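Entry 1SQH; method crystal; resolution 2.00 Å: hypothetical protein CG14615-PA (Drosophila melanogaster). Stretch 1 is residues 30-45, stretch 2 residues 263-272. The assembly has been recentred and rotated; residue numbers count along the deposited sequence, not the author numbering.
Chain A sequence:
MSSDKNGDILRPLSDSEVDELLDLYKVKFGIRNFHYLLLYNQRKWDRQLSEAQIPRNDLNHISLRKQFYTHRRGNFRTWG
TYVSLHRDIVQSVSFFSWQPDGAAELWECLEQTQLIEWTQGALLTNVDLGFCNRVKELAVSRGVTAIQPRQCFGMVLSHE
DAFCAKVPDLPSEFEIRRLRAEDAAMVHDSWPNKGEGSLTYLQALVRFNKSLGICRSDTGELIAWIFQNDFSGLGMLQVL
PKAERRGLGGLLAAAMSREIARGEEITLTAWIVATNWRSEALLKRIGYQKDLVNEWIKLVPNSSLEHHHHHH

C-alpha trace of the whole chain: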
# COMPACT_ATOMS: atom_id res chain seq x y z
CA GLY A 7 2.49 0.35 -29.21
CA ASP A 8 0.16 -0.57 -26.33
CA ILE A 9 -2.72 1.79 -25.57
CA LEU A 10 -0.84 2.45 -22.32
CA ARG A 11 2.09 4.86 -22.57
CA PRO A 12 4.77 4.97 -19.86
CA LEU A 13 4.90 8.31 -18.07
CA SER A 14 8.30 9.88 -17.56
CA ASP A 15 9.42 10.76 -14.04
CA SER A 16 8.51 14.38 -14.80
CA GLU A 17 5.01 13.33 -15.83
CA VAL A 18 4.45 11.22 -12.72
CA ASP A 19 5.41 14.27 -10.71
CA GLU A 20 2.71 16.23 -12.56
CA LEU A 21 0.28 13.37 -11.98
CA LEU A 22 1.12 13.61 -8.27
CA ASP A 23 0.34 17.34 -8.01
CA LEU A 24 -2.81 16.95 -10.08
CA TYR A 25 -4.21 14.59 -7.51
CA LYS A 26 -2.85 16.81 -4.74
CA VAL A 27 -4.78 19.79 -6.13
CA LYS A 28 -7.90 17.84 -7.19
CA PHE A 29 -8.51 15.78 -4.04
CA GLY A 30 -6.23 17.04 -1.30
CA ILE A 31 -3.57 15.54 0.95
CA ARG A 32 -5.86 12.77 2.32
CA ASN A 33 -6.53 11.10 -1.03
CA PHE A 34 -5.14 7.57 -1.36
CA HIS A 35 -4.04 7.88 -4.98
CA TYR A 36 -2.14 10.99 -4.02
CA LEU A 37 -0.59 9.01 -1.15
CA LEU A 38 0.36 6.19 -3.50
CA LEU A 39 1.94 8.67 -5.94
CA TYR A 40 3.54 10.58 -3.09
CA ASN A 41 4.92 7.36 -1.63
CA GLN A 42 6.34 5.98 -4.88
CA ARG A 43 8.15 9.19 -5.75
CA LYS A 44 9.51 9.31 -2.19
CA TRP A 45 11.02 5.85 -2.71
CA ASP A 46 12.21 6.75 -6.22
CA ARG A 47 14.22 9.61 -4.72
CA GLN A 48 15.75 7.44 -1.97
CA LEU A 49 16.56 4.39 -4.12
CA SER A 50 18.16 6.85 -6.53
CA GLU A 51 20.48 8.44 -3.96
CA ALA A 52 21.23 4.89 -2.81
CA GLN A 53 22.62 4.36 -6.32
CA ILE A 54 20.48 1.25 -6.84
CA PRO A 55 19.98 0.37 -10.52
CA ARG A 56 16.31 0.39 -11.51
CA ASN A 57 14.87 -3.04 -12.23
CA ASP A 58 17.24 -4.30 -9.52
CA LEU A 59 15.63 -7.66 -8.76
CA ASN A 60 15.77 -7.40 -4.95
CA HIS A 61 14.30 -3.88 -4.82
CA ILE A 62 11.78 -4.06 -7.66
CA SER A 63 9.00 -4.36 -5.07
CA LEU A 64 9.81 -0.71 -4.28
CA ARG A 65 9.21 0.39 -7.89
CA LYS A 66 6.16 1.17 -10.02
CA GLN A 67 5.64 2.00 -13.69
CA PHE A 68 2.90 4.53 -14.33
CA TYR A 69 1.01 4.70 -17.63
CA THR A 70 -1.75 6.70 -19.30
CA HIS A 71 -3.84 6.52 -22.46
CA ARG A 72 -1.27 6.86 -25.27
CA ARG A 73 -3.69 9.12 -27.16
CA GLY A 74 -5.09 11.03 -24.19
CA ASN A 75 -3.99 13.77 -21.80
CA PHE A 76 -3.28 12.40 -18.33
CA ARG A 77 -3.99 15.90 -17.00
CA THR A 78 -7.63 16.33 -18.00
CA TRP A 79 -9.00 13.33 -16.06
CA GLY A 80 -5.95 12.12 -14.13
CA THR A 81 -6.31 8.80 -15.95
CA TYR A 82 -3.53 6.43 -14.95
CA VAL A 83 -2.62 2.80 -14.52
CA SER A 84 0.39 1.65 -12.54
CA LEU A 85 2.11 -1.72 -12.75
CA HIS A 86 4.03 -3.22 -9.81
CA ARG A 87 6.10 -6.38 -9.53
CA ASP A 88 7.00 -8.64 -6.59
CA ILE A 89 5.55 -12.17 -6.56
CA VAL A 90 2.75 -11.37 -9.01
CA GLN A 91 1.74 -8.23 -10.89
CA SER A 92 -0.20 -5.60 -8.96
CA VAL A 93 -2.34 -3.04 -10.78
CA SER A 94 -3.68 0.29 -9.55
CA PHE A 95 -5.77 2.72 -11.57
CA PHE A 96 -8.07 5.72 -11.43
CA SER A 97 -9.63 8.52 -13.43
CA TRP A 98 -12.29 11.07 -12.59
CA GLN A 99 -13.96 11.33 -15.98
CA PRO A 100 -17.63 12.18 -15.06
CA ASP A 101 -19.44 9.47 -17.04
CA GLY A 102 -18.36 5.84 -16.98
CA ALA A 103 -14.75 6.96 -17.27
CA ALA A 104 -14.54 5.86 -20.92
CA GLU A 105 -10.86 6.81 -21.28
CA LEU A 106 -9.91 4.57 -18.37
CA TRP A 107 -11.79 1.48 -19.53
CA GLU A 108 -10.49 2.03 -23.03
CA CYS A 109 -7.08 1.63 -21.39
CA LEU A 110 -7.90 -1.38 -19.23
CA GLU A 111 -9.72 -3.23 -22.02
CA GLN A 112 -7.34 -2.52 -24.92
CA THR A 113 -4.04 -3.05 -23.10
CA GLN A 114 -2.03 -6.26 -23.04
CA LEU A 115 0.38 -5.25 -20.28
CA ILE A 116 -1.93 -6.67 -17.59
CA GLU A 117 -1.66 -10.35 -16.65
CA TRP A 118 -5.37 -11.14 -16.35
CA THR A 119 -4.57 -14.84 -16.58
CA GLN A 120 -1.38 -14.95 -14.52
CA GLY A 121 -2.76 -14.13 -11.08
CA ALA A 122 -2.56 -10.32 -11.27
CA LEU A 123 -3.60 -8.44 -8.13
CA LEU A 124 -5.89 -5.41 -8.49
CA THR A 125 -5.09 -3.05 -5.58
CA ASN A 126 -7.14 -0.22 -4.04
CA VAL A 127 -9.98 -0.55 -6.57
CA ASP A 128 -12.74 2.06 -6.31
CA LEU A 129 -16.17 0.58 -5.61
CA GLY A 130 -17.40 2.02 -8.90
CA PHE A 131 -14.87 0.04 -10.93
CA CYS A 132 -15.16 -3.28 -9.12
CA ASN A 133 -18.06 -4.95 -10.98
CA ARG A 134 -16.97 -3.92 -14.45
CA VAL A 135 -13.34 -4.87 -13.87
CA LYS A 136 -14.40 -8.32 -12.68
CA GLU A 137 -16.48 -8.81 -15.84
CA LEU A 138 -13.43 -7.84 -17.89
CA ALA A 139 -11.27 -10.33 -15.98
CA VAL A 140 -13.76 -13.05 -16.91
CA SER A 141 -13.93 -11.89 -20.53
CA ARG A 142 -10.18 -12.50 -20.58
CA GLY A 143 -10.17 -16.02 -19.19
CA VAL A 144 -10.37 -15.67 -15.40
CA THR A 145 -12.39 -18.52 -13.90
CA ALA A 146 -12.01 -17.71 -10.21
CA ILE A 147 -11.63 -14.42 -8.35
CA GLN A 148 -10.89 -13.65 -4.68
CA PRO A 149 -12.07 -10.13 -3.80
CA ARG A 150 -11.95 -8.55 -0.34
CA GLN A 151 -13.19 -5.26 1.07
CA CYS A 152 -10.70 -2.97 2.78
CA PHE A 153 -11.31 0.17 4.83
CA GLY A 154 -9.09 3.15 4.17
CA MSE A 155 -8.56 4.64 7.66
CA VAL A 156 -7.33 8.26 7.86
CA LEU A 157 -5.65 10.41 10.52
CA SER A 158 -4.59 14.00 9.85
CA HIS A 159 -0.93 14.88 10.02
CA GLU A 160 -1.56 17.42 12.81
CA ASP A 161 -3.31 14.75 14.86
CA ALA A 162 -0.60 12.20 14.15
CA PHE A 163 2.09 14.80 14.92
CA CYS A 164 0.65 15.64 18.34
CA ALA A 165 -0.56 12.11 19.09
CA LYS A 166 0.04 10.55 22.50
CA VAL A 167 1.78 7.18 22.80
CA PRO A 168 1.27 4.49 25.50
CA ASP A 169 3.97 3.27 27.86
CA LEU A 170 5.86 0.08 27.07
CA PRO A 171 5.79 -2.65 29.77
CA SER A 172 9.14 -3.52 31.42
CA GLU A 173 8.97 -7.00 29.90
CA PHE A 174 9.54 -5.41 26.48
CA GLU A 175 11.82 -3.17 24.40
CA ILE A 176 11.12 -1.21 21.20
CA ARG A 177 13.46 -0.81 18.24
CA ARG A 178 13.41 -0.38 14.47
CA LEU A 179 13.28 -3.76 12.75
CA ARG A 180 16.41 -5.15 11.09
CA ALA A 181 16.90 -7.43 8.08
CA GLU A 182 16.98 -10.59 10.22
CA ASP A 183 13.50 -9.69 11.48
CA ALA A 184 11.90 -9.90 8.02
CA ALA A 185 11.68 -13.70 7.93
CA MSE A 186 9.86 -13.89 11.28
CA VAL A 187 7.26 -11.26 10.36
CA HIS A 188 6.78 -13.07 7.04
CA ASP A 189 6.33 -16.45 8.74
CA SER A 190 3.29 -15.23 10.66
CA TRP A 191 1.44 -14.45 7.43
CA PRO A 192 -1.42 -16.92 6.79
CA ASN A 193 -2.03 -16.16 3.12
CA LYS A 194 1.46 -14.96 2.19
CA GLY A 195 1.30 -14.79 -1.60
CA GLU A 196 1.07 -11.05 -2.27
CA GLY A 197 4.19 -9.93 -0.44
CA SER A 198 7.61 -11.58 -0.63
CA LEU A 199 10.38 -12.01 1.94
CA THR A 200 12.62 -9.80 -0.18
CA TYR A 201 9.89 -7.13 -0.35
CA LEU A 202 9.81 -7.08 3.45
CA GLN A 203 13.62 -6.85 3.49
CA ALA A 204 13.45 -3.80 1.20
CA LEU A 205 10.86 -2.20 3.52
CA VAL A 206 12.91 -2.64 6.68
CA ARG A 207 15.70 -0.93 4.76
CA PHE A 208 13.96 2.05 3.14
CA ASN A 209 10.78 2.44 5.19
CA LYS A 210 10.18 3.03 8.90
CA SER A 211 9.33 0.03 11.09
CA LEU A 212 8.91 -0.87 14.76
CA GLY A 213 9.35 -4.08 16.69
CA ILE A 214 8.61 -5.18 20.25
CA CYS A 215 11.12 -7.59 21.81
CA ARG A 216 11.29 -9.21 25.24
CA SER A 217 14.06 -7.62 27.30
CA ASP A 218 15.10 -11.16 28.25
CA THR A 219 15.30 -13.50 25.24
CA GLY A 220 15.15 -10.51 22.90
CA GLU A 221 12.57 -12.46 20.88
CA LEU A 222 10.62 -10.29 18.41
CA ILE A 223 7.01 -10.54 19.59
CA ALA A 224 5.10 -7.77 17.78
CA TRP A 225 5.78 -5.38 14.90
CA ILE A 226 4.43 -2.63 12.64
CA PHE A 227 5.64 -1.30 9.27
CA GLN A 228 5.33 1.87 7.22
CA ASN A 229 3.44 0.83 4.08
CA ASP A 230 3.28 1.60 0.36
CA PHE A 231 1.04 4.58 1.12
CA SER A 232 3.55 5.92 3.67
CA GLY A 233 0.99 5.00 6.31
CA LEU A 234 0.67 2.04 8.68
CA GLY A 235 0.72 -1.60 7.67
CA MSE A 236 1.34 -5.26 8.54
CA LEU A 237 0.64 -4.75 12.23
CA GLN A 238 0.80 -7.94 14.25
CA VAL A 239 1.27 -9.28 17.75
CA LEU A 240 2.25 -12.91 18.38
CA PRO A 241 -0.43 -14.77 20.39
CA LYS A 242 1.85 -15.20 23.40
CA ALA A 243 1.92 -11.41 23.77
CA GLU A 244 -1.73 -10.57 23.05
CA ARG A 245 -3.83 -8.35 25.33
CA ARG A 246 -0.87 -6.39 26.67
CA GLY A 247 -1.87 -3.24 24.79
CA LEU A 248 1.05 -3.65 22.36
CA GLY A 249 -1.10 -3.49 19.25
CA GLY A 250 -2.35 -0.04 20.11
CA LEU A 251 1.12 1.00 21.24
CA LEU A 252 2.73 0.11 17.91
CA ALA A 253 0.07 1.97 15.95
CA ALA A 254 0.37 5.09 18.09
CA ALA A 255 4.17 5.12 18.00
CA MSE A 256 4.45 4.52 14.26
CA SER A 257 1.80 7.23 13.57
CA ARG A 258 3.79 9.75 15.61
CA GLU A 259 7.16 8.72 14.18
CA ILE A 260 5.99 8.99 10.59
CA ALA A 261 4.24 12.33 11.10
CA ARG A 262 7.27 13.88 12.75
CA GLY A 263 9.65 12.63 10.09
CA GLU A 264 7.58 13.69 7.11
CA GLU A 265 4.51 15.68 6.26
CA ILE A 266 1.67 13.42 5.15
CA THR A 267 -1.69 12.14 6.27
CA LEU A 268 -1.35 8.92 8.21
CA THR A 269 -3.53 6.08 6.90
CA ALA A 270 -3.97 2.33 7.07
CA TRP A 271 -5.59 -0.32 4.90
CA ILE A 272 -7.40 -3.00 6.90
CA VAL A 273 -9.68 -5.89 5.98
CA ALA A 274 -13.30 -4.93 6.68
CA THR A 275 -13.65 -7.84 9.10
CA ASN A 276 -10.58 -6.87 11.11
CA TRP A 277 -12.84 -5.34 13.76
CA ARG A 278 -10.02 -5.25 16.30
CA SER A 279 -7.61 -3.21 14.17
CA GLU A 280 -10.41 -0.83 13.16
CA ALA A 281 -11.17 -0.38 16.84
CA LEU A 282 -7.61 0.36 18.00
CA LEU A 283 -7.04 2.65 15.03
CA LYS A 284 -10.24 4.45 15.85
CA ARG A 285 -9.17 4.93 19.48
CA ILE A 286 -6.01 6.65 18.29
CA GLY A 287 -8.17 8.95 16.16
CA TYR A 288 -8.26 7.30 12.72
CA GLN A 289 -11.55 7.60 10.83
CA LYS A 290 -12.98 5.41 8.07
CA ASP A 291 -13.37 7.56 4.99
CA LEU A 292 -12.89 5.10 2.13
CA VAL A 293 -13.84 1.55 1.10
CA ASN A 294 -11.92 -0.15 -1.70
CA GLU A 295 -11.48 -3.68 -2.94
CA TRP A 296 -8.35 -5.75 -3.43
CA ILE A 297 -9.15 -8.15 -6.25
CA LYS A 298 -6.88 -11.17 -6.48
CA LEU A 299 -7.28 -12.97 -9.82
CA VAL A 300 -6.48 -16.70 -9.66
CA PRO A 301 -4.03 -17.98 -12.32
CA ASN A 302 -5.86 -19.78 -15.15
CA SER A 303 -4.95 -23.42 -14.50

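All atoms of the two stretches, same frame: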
# COMPACT_ATOMS: atom_id res chain seq x y z
N GLY A 30 -6.78 16.72 -2.61
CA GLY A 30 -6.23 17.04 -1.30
C GLY A 30 -5.28 15.99 -0.76
O GLY A 30 -5.21 14.86 -1.26
N ILE A 31 -4.56 16.37 0.28
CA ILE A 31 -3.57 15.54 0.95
C ILE A 31 -4.04 14.21 1.58
O ILE A 31 -3.21 13.37 1.96
CB ILE A 31 -2.87 16.42 2.02
CG1 ILE A 31 -1.37 16.24 1.93
CG2 ILE A 31 -3.41 16.12 3.41
CD1 ILE A 31 -0.79 16.90 0.70
N ARG A 32 -5.35 14.00 1.69
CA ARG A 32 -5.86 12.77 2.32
C ARG A 32 -6.23 11.69 1.32
O ARG A 32 -6.57 10.57 1.70
CB ARG A 32 -7.10 13.06 3.16
CG ARG A 32 -6.88 13.83 4.43
CD ARG A 32 -8.23 14.28 4.94
NE ARG A 32 -8.24 14.63 6.35
CZ ARG A 32 -9.00 14.02 7.25
NH1 ARG A 32 -9.81 13.03 6.89
NH2 ARG A 32 -8.97 14.41 8.52
N ASN A 33 -6.18 12.03 0.04
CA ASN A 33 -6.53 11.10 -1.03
C ASN A 33 -5.51 9.96 -1.19
O ASN A 33 -4.31 10.19 -1.27
CB ASN A 33 -6.68 11.90 -2.31
CG ASN A 33 -6.98 11.03 -3.49
OD1 ASN A 33 -6.07 10.53 -4.15
ND2 ASN A 33 -8.27 10.83 -3.76
N PHE A 34 -6.01 8.73 -1.25
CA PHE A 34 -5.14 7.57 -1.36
C PHE A 34 -4.32 7.43 -2.64
O PHE A 34 -3.25 6.81 -2.63
CB PHE A 34 -5.95 6.30 -1.11
CG PHE A 34 -6.20 6.04 0.34
CD1 PHE A 34 -5.33 5.23 1.08
CD2 PHE A 34 -7.29 6.62 0.99
CE1 PHE A 34 -5.54 5.01 2.45
CE2 PHE A 34 -7.51 6.41 2.35
CZ PHE A 34 -6.63 5.60 3.08
N HIS A 35 -4.81 7.97 -3.75
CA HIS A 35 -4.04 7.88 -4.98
C HIS A 35 -2.92 8.88 -4.87
O HIS A 35 -1.81 8.64 -5.35
CB HIS A 35 -4.94 8.14 -6.19
CG HIS A 35 -5.83 6.98 -6.50
ND1 HIS A 35 -5.37 5.83 -7.10
CD2 HIS A 35 -7.11 6.72 -6.14
CE1 HIS A 35 -6.32 4.92 -7.10
NE2 HIS A 35 -7.39 5.43 -6.52
N TYR A 36 -3.19 10.01 -4.22
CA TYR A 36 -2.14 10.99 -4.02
C TYR A 36 -1.07 10.34 -3.13
O TYR A 36 0.13 10.47 -3.39
CB TYR A 36 -2.69 12.24 -3.32
CG TYR A 36 -1.61 13.03 -2.63
CD1 TYR A 36 -0.73 13.83 -3.36
CD2 TYR A 36 -1.42 12.94 -1.24
CE1 TYR A 36 0.31 14.52 -2.74
CE2 TYR A 36 -0.38 13.63 -0.61
CZ TYR A 36 0.48 14.42 -1.37
OH TYR A 36 1.49 15.13 -0.75
N LEU A 37 -1.52 9.64 -2.08
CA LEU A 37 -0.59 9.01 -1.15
C LEU A 37 0.29 7.98 -1.85
O LEU A 37 1.49 7.90 -1.60
CB LEU A 37 -1.36 8.38 0.02
CG LEU A 37 -1.92 9.49 0.93
CD1 LEU A 37 -2.83 8.93 2.02
CD2 LEU A 37 -0.73 10.23 1.54
N LEU A 38 -0.33 7.20 -2.73
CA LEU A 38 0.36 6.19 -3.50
C LEU A 38 1.43 6.86 -4.37
O LEU A 38 2.59 6.44 -4.39
CB LEU A 38 -0.66 5.43 -4.36
CG LEU A 38 -0.28 4.57 -5.58
CD1 LEU A 38 1.11 4.01 -5.45
CD2 LEU A 38 -1.32 3.45 -5.71
N LEU A 39 1.03 7.93 -5.07
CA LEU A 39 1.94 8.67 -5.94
C LEU A 39 3.03 9.32 -5.09
O LEU A 39 4.22 9.27 -5.42
CB LEU A 39 1.17 9.74 -6.73
CG LEU A 39 0.72 9.41 -8.16
CD1 LEU A 39 0.20 8.00 -8.26
CD2 LEU A 39 -0.35 10.41 -8.60
N TYR A 40 2.61 9.95 -4.00
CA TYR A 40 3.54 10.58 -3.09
C TYR A 40 4.56 9.54 -2.59
O TYR A 40 5.77 9.76 -2.61
CB TYR A 40 2.78 11.16 -1.90
CG TYR A 40 3.68 11.51 -0.74
CD1 TYR A 40 4.33 12.74 -0.69
CD2 TYR A 40 3.92 10.59 0.28
CE1 TYR A 40 5.19 13.05 0.36
CE2 TYR A 40 4.77 10.89 1.32
CZ TYR A 40 5.40 12.12 1.37
OH TYR A 40 6.21 12.43 2.44
N ASN A 41 4.05 8.40 -2.15
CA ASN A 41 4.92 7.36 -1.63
C ASN A 41 5.93 6.85 -2.65
O ASN A 41 7.13 6.77 -2.36
CB ASN A 41 4.09 6.18 -1.11
CG ASN A 41 4.96 5.08 -0.55
OD1 ASN A 41 5.49 5.19 0.55
ND2 ASN A 41 5.14 4.03 -1.33
N GLN A 42 5.45 6.50 -3.85
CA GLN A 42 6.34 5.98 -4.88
C GLN A 42 7.47 6.94 -5.19
O GLN A 42 8.64 6.56 -5.21
CB GLN A 42 5.58 5.65 -6.15
CG GLN A 42 6.45 4.93 -7.19
CD GLN A 42 7.08 3.67 -6.61
OE1 GLN A 42 6.38 2.71 -6.28
NE2 GLN A 42 8.40 3.67 -6.46
N ARG A 43 7.13 8.20 -5.44
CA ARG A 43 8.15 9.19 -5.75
C ARG A 43 9.12 9.37 -4.58
O ARG A 43 10.30 9.67 -4.78
CB ARG A 43 7.51 10.51 -6.15
CG ARG A 43 6.79 10.42 -7.49
CD ARG A 43 7.75 9.99 -8.60
NE ARG A 43 8.61 11.09 -9.03
CZ ARG A 43 9.80 10.94 -9.60
NH1 ARG A 43 10.29 9.72 -9.81
NH2 ARG A 43 10.50 12.00 -9.98
N LYS A 44 8.63 9.19 -3.35
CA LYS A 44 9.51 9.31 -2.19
C LYS A 44 10.57 8.22 -2.29
O LYS A 44 11.77 8.48 -2.13
CB LYS A 44 8.74 9.14 -0.89
CG LYS A 44 9.64 9.19 0.36
CD LYS A 44 8.84 9.14 1.66
CE LYS A 44 8.10 7.83 1.82
NZ LYS A 44 7.42 7.76 3.15
N TRP A 45 10.11 6.99 -2.57
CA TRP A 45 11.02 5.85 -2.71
C TRP A 45 11.96 6.05 -3.90
O TRP A 45 13.16 5.78 -3.79
CB TRP A 45 10.24 4.54 -2.91
CG TRP A 45 9.64 3.96 -1.66
CD1 TRP A 45 9.98 4.24 -0.37
CD2 TRP A 45 8.60 2.97 -1.60
NE1 TRP A 45 9.23 3.48 0.50
CE2 TRP A 45 8.38 2.69 -0.23
CE3 TRP A 45 7.85 2.28 -2.56
CZ2 TRP A 45 7.43 1.75 0.20
CZ3 TRP A 45 6.90 1.35 -2.14
CH2 TRP A 45 6.70 1.10 -0.77
N GLY A 263 8.52 12.79 10.99
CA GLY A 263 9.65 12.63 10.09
C GLY A 263 9.29 13.11 8.71
O GLY A 263 10.16 13.39 7.89
N GLU A 264 8.00 13.22 8.42
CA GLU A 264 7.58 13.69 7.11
C GLU A 264 6.17 14.23 7.19
O GLU A 264 5.40 13.87 8.09
CB GLU A 264 7.68 12.56 6.06
CG GLU A 264 6.59 11.48 6.17
CD GLU A 264 6.91 10.22 5.36
OE1 GLU A 264 7.37 9.22 5.96
OE2 GLU A 264 6.71 10.23 4.13
N GLU A 265 5.83 15.11 6.25
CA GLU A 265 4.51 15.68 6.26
C GLU A 265 3.51 14.99 5.34
O GLU A 265 3.47 15.24 4.14
CB GLU A 265 4.55 17.17 5.89
CG GLU A 265 3.19 17.84 6.04
CD GLU A 265 3.18 19.30 5.62
OE1 GLU A 265 3.34 19.57 4.41
OE2 GLU A 265 3.00 20.17 6.50
N ILE A 266 2.72 14.08 5.90
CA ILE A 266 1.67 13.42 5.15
C ILE A 266 0.60 12.93 6.10
O ILE A 266 0.80 12.83 7.31
CB ILE A 266 2.16 12.20 4.32
CG1 ILE A 266 3.29 11.49 5.04
CG2 ILE A 266 2.49 12.62 2.91
CD1 ILE A 266 2.86 10.74 6.27
N THR A 267 -0.56 12.66 5.52
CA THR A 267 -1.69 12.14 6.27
C THR A 267 -1.33 10.71 6.63
O THR A 267 -0.79 9.98 5.80
CB THR A 267 -2.92 12.10 5.38
OG1 THR A 267 -3.01 13.34 4.66
CG2 THR A 267 -4.18 11.87 6.20
N LEU A 268 -1.61 10.29 7.85
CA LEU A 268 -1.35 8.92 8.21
C LEU A 268 -2.58 8.13 7.77
O LEU A 268 -3.70 8.63 7.84
CB LEU A 268 -1.16 8.79 9.72
CG LEU A 268 0.27 8.88 10.25
CD1 LEU A 268 1.03 7.65 9.76
CD2 LEU A 268 0.96 10.17 9.79
N THR A 269 -2.39 6.89 7.31
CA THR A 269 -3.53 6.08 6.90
C THR A 269 -3.19 4.63 7.13
O THR A 269 -2.07 4.30 7.50
CB THR A 269 -3.86 6.23 5.40
OG1 THR A 269 -2.77 5.73 4.62
CG2 THR A 269 -4.12 7.69 5.03
N ALA A 270 -4.18 3.76 6.92
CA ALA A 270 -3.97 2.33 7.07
C ALA A 270 -5.06 1.59 6.31
O ALA A 270 -6.23 2.01 6.31
CB ALA A 270 -4.01 1.93 8.54
N TRP A 271 -4.66 0.52 5.65
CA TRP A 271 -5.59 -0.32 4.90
C TRP A 271 -5.84 -1.58 5.72
O TRP A 271 -4.91 -2.33 6.01
CB TRP A 271 -4.98 -0.71 3.56
CG TRP A 271 -5.14 0.33 2.49
CD1 TRP A 271 -4.15 1.00 1.83
CD2 TRP A 271 -6.38 0.76 1.90
NE1 TRP A 271 -4.68 1.81 0.86
CE2 TRP A 271 -6.05 1.68 0.88
CE3 TRP A 271 -7.72 0.45 2.13
CZ2 TRP A 271 -7.03 2.30 0.09
CZ3 TRP A 271 -8.70 1.06 1.35
CH2 TRP A 271 -8.34 1.98 0.34
N ILE A 272 -7.08 -1.81 6.12
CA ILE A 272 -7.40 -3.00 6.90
C ILE A 272 -8.59 -3.74 6.32
O ILE A 272 -9.49 -3.12 5.74
CB ILE A 272 -7.72 -2.67 8.39
CG1 ILE A 272 -9.01 -1.86 8.48
CG2 ILE A 272 -6.56 -1.92 9.03
CD1 ILE A 272 -9.57 -1.73 9.91
O HOH W 1 1.81 15.72 1.97
O HOH W 2 5.97 15.83 3.15

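Two segments more than 200 residues apart in sequence meet as a helix laid across an extended chain. Helix 34-45 runs at 103° to strand 268-272, and their axes come no closer than 10.8 Å, a gap that side chains must fill. Only near R32 and T267, whose CA atoms lie 5.8 Å apart, do the backbones draw close; by K44 CA and E264 CA the separation has grown to 10.5 Å, and long side chains span it.

The helix start is prepared locally. A type I turn from G30 to N33 leads into the helix, and N33 caps it: its OD1 accepts from Y36 N at 2.9 Å and, weakly, from H35 N, also at 2.9 Å. The same turn leaves the carbonyl of I31 free to accept from the other stretch, and T267 OG1 donates to I31 O at 2.7 Å.

Apolar packing follows the helical repeat. F34, L37, Y40 and K44, spaced three or four residues apart, all direct their CA-to-CB bonds toward the partner. F34 and W271 form an oblique aromatic pair, centroids 4.6 Å apart and planes at 45°. L37 CD1 rests 3.5 Å from T269 CG2, while L37 CD2 lies 4.2 Å from I266 CG2. That same I266 methyl sits over the face of the Y40 ring, 3.4 Å from CG2 to the ring centroid, a CH-pi contact.

Charge and polarity gather on one carboxylate. E264 OE2 accepts from Y40 OH at 2.8 Å and forms a salt bridge with K44 NZ at 2.8 Å, so residues one helical turn apart converge on a single oxygen. Y40 thus serves twice, offering its ring face to a methyl and its hydroxyl to an acid.

Water completes the seam: water 1 lies 2.8 Å from Y36 OH and donates to E265 O at 2.8 Å, bridging the stretches.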